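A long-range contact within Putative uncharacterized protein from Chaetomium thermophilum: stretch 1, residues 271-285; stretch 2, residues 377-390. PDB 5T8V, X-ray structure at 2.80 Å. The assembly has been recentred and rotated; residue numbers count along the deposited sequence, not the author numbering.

Stretch 1 271-285: QRQGIIDEILTSLEK
Stretch 2 (377-390) NNASYVIKFIVNRA

How are the two stretches laid against each other? Both are helical: stretch 2 is helix throughout, running on in both directions, and stretch 1 is helix from Arg 272, with Gln 271 at the N-cap position. Their N-to-C directions run the same way, inclined by 37° (signed crossing angle -37°), and the axes approach to 9.7 Å. The register is set by CA-CA distances: Gln 273 to Tyr 381 6.0 Å, Ile 276 to Val 382 6.8 Å, Asp 277 to Phe 385 7.0 Å and Leu 280 to Ile 386 7.8 Å. The spacing therefore widens toward the C-terminal end. Together the surfaces bury 623 Å².

What fills the narrow end? Here Tyr 381 (chi1 m, chi2 -27°) presents a ring face to Gln 273, whose extended side chain (chi1 t, chi2 t) lies over it. Gln 273 CB sits 3.7 Å from the centroid of the Tyr 381 ring, only 4° off the normal, a CH-pi contact at the point where the CA atoms of the register are nearest. Ile 276 (m, t) packs at the edge of the same ring, and its CD1 reaches to 4.0 Å from Tyr 381 CB and 4.1 Å from Asn 378 O. CG2 of Ile 276 lies 3.9 Å from Val 382 CG2, and CD1 of Ile 276 is nearly as close to Val 382 CG2, at 4.1 Å; Val 382 is in the t rotamer. Ile 276 thus bridges successive turns of the opposing helix. One turn earlier, Arg 272 (m, t, t) brings CD to 4.1 Å from Asn 378 OD1, while its guanidinium is hydrogen-bonded elsewhere in the structure.

Which hollow receives Phe 385, the residue most covered by the other stretch? Its CA-to-CB bond points toward stretch 1, and with chi1 t and chi2 76° the ring enters a pocket made by Asp 277, Leu 280 and Thr 281. Leu 280 (m, t) puts CD1 3.3 Å from Phe 385 CD2, and Thr 281 (p) sets CG2 at the ring edge, 3.3 Å from Phe 385 CZ; both are tight fits. Asp 277 (m) adds OD1 at 3.8 Å from Phe 385 CD1. Leu 280 is a bump in its own right: its CD1 also lies 3.9 Å from Ile 386 CG2 and 4.4 Å from Val 382 CG1, so CD1 of Leu 280 lies among the side chains of Val 382, Phe 385 and Ile 386. The hydroxyl of Thr 281 turns back to its own helix, OG1 donating to Glu 278 O at 2.9 Å.

What closes the wide end? A salt bridge does, between Glu 284 (t, t) and Arg 389 (p, t, m, chi4 92°), whose CA-to-CB bonds both point toward the other stretch. Arg 389 NH2 is 2.8 Å from Glu 284 OE1 and 3.3 Å from Glu 284 OE2, and Arg 389 NE is 3.1 Å from Glu 284 OE1. All three hydrogen bonds are weak, and Glu 284 is poorly ordered, so the charged pair is less sharply defined than the packing before it.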

# COMPACT_ATOMS: atom_id res chain seq x y z
N GLN A 271 24.28 -33.92 -22.32
CA GLN A 271 22.82 -33.92 -22.44
C GLN A 271 22.11 -33.54 -21.15
O GLN A 271 20.89 -33.69 -21.05
CB GLN A 271 22.33 -35.28 -22.93
CG GLN A 271 22.83 -36.47 -22.11
CD GLN A 271 22.40 -37.80 -22.71
OE1 GLN A 271 21.81 -37.85 -23.78
NE2 GLN A 271 22.70 -38.89 -22.01
N ARG A 272 22.84 -33.02 -20.15
CA ARG A 272 22.21 -32.66 -18.88
C ARG A 272 21.06 -31.69 -19.10
O ARG A 272 19.91 -31.96 -18.71
CB ARG A 272 23.25 -32.07 -17.93
CG ARG A 272 24.14 -33.12 -17.31
CD ARG A 272 25.24 -32.49 -16.48
NE ARG A 272 26.13 -33.50 -15.92
CZ ARG A 272 27.29 -33.23 -15.33
NH1 ARG A 272 27.70 -31.97 -15.22
NH2 ARG A 272 28.03 -34.21 -14.84
N GLN A 273 21.34 -30.55 -19.73
CA GLN A 273 20.29 -29.58 -20.03
C GLN A 273 19.12 -30.24 -20.74
O GLN A 273 17.96 -29.83 -20.55
CB GLN A 273 20.85 -28.44 -20.89
CG GLN A 273 19.84 -27.35 -21.19
CD GLN A 273 20.39 -26.26 -22.09
OE1 GLN A 273 21.55 -26.30 -22.49
NE2 GLN A 273 19.55 -25.29 -22.43
N GLY A 274 19.38 -31.25 -21.57
CA GLY A 274 18.30 -31.96 -22.22
C GLY A 274 17.42 -32.66 -21.21
O GLY A 274 16.21 -32.44 -21.17
N ILE A 275 18.04 -33.50 -20.38
CA ILE A 275 17.32 -34.28 -19.37
C ILE A 275 16.38 -33.35 -18.62
O ILE A 275 15.15 -33.48 -18.71
CB ILE A 275 18.30 -34.98 -18.42
CG1 ILE A 275 19.14 -36.00 -19.19
CG2 ILE A 275 17.56 -35.66 -17.28
CD1 ILE A 275 20.35 -36.50 -18.44
N ILE A 276 16.95 -32.39 -17.88
CA ILE A 276 16.18 -31.39 -17.16
C ILE A 276 15.04 -30.91 -18.04
O ILE A 276 13.87 -31.03 -17.68
CB ILE A 276 17.07 -30.22 -16.71
CG1 ILE A 276 18.05 -30.70 -15.62
CG2 ILE A 276 16.23 -29.06 -16.20
CD1 ILE A 276 19.10 -29.68 -15.25
N ASP A 277 15.39 -30.40 -19.22
CA ASP A 277 14.38 -29.83 -20.11
C ASP A 277 13.20 -30.78 -20.27
O ASP A 277 12.06 -30.43 -19.98
CB ASP A 277 15.00 -29.50 -21.47
CG ASP A 277 15.68 -28.14 -21.48
OD1 ASP A 277 16.07 -27.65 -20.40
OD2 ASP A 277 15.83 -27.56 -22.58
N GLU A 278 13.47 -32.02 -20.69
CA GLU A 278 12.36 -32.93 -20.94
C GLU A 278 11.62 -33.24 -19.64
O GLU A 278 10.38 -33.29 -19.62
CB GLU A 278 12.83 -34.20 -21.64
CG GLU A 278 14.00 -34.93 -21.01
CD GLU A 278 14.53 -36.03 -21.90
OE1 GLU A 278 14.02 -36.19 -23.03
OE2 GLU A 278 15.47 -36.74 -21.48
N ILE A 279 12.36 -33.41 -18.54
CA ILE A 279 11.70 -33.65 -17.26
C ILE A 279 10.74 -32.51 -16.94
O ILE A 279 9.68 -32.73 -16.34
CB ILE A 279 12.74 -33.84 -16.14
CG1 ILE A 279 13.42 -35.20 -16.28
CG2 ILE A 279 12.10 -33.70 -14.76
CD1 ILE A 279 14.57 -35.43 -15.32
N LEU A 280 11.08 -31.29 -17.34
CA LEU A 280 10.22 -30.15 -17.03
C LEU A 280 9.07 -30.01 -18.01
O LEU A 280 8.10 -29.30 -17.70
CB LEU A 280 11.05 -28.86 -17.01
CG LEU A 280 12.08 -28.75 -15.88
CD1 LEU A 280 12.93 -27.49 -16.06
CD2 LEU A 280 11.41 -28.74 -14.52
N THR A 281 9.13 -30.66 -19.17
CA THR A 281 8.00 -30.66 -20.09
C THR A 281 7.09 -31.86 -19.88
O THR A 281 5.88 -31.75 -20.09
CB THR A 281 8.49 -30.64 -21.54
OG1 THR A 281 9.30 -31.78 -21.80
CG2 THR A 281 9.30 -29.38 -21.81
N SER A 282 7.65 -33.01 -19.49
CA SER A 282 6.82 -34.13 -19.08
C SER A 282 5.86 -33.72 -17.97
O SER A 282 4.69 -34.11 -17.96
CB SER A 282 7.69 -35.30 -18.63
OG SER A 282 8.51 -35.76 -19.69
N LEU A 283 6.35 -32.91 -17.02
CA LEU A 283 5.51 -32.42 -15.93
C LEU A 283 4.35 -31.59 -16.46
O LEU A 283 3.30 -31.51 -15.82
CB LEU A 283 6.35 -31.61 -14.96
CG LEU A 283 5.61 -30.92 -13.81
CD1 LEU A 283 5.03 -31.95 -12.84
CD2 LEU A 283 6.54 -29.95 -13.09
N GLU A 284 4.53 -30.95 -17.62
CA GLU A 284 3.49 -30.10 -18.17
C GLU A 284 2.38 -30.90 -18.84
O GLU A 284 1.22 -30.46 -18.85
CB GLU A 284 4.10 -29.12 -19.18
CG GLU A 284 3.22 -27.95 -19.55
CD GLU A 284 3.94 -26.94 -20.42
OE1 GLU A 284 5.08 -27.23 -20.84
OE2 GLU A 284 3.37 -25.85 -20.67
N LYS A 285 2.69 -32.08 -19.37
CA LYS A 285 1.72 -32.91 -20.08
C LYS A 285 1.02 -33.90 -19.16
O LYS A 285 0.84 -35.07 -19.53
CB LYS A 285 2.42 -33.64 -21.23
CG LYS A 285 3.23 -32.74 -22.15
CD LYS A 285 2.36 -31.68 -22.82
CE LYS A 285 3.19 -30.75 -23.69
NZ LYS A 285 2.39 -29.58 -24.17
N ASN A 377 25.53 -24.02 -13.14
CA ASN A 377 25.10 -24.25 -14.52
C ASN A 377 23.80 -25.04 -14.57
O ASN A 377 22.89 -24.71 -15.33
CB ASN A 377 26.20 -24.98 -15.29
CG ASN A 377 27.35 -24.07 -15.67
OD1 ASN A 377 27.23 -22.85 -15.66
ND2 ASN A 377 28.48 -24.67 -16.03
N ASN A 378 23.70 -26.10 -13.76
CA ASN A 378 22.48 -26.89 -13.73
C ASN A 378 21.31 -26.07 -13.21
O ASN A 378 20.24 -25.99 -13.83
CB ASN A 378 22.69 -28.14 -12.88
CG ASN A 378 23.85 -28.99 -13.36
OD1 ASN A 378 24.14 -29.05 -14.56
ND2 ASN A 378 24.53 -29.65 -12.43
N ALA A 379 21.51 -25.43 -12.05
CA ALA A 379 20.47 -24.57 -11.50
C ALA A 379 19.99 -23.56 -12.53
O ALA A 379 18.79 -23.30 -12.65
CB ALA A 379 20.99 -23.86 -10.25
N SER A 380 20.92 -23.00 -13.31
CA SER A 380 20.55 -22.02 -14.32
C SER A 380 19.79 -22.66 -15.47
O SER A 380 18.89 -22.04 -16.03
CB SER A 380 21.78 -21.29 -14.84
OG SER A 380 22.58 -22.14 -15.62
N TYR A 381 20.13 -23.90 -15.84
CA TYR A 381 19.29 -24.63 -16.78
C TYR A 381 17.84 -24.62 -16.31
O TYR A 381 16.93 -24.22 -17.04
CB TYR A 381 19.78 -26.08 -16.95
CG TYR A 381 21.15 -26.25 -17.57
CD1 TYR A 381 21.67 -25.30 -18.45
CD2 TYR A 381 21.93 -27.37 -17.30
CE1 TYR A 381 22.92 -25.46 -19.02
CE2 TYR A 381 23.18 -27.54 -17.87
CZ TYR A 381 23.67 -26.58 -18.73
OH TYR A 381 24.91 -26.74 -19.29
N VAL A 382 17.62 -25.04 -15.06
CA VAL A 382 16.26 -25.10 -14.53
C VAL A 382 15.60 -23.73 -14.60
O VAL A 382 14.54 -23.56 -15.23
CB VAL A 382 16.28 -25.63 -13.08
CG1 VAL A 382 14.87 -25.70 -12.52
CG2 VAL A 382 16.94 -27.00 -13.02
N ILE A 383 16.21 -22.73 -13.96
CA ILE A 383 15.57 -21.43 -13.82
C ILE A 383 15.29 -20.81 -15.19
O ILE A 383 14.20 -20.30 -15.45
CB ILE A 383 16.43 -20.50 -12.94
CG1 ILE A 383 16.59 -21.11 -11.54
CG2 ILE A 383 15.83 -19.10 -12.86
CD1 ILE A 383 15.29 -21.36 -10.80
N LYS A 384 16.29 -20.85 -16.08
CA LYS A 384 16.09 -20.33 -17.43
C LYS A 384 14.90 -21.00 -18.09
O LYS A 384 14.06 -20.32 -18.70
CB LYS A 384 17.36 -20.55 -18.26
CG LYS A 384 18.40 -19.46 -18.09
CD LYS A 384 19.80 -19.94 -18.48
CE LYS A 384 19.88 -20.31 -19.95
NZ LYS A 384 21.17 -21.00 -20.27
N PHE A 385 14.79 -22.32 -17.97
CA PHE A 385 13.67 -23.00 -18.61
C PHE A 385 12.33 -22.51 -18.04
O PHE A 385 11.46 -22.03 -18.78
CB PHE A 385 13.80 -24.51 -18.46
CG PHE A 385 12.82 -25.28 -19.28
CD1 PHE A 385 12.99 -25.42 -20.65
CD2 PHE A 385 11.70 -25.86 -18.69
CE1 PHE A 385 12.08 -26.13 -21.41
CE2 PHE A 385 10.79 -26.57 -19.45
CZ PHE A 385 10.98 -26.70 -20.81
N ILE A 386 12.16 -22.62 -16.72
CA ILE A 386 10.83 -22.40 -16.15
C ILE A 386 10.41 -20.94 -16.27
O ILE A 386 9.24 -20.64 -16.53
CB ILE A 386 10.77 -22.89 -14.69
CG1 ILE A 386 11.83 -22.22 -13.82
CG2 ILE A 386 10.90 -24.42 -14.65
CD1 ILE A 386 11.67 -22.52 -12.33
N VAL A 387 11.35 -20.00 -16.10
CA VAL A 387 11.00 -18.60 -16.31
C VAL A 387 10.69 -18.35 -17.78
O VAL A 387 9.67 -17.74 -18.13
CB VAL A 387 12.13 -17.67 -15.82
CG1 VAL A 387 11.79 -16.21 -16.10
CG2 VAL A 387 12.37 -17.88 -14.33
N ASN A 388 11.56 -18.84 -18.66
CA ASN A 388 11.37 -18.67 -20.10
C ASN A 388 9.95 -19.03 -20.51
O ASN A 388 9.22 -18.21 -21.08
CB ASN A 388 12.37 -19.51 -20.87
CG ASN A 388 12.07 -19.54 -22.36
OD1 ASN A 388 11.83 -18.50 -22.97
ND2 ASN A 388 12.06 -20.73 -22.94
N ARG A 389 9.54 -20.27 -20.23
CA ARG A 389 8.20 -20.66 -20.67
C ARG A 389 7.11 -20.21 -19.72
O ARG A 389 5.92 -20.40 -20.02
CB ARG A 389 8.13 -22.17 -20.88
CG ARG A 389 8.35 -23.01 -19.66
CD ARG A 389 8.38 -24.49 -20.03
NE ARG A 389 7.18 -24.90 -20.77
CZ ARG A 389 7.07 -24.91 -22.10
NH1 ARG A 389 8.08 -24.52 -22.87
NH2 ARG A 389 5.94 -25.31 -22.67
N ALA A 390 7.46 -19.61 -18.58
CA ALA A 390 6.46 -18.87 -17.81
C ALA A 390 6.09 -17.58 -18.51
O ALA A 390 4.93 -17.14 -18.42
CB ALA A 390 6.99 -18.58 -16.40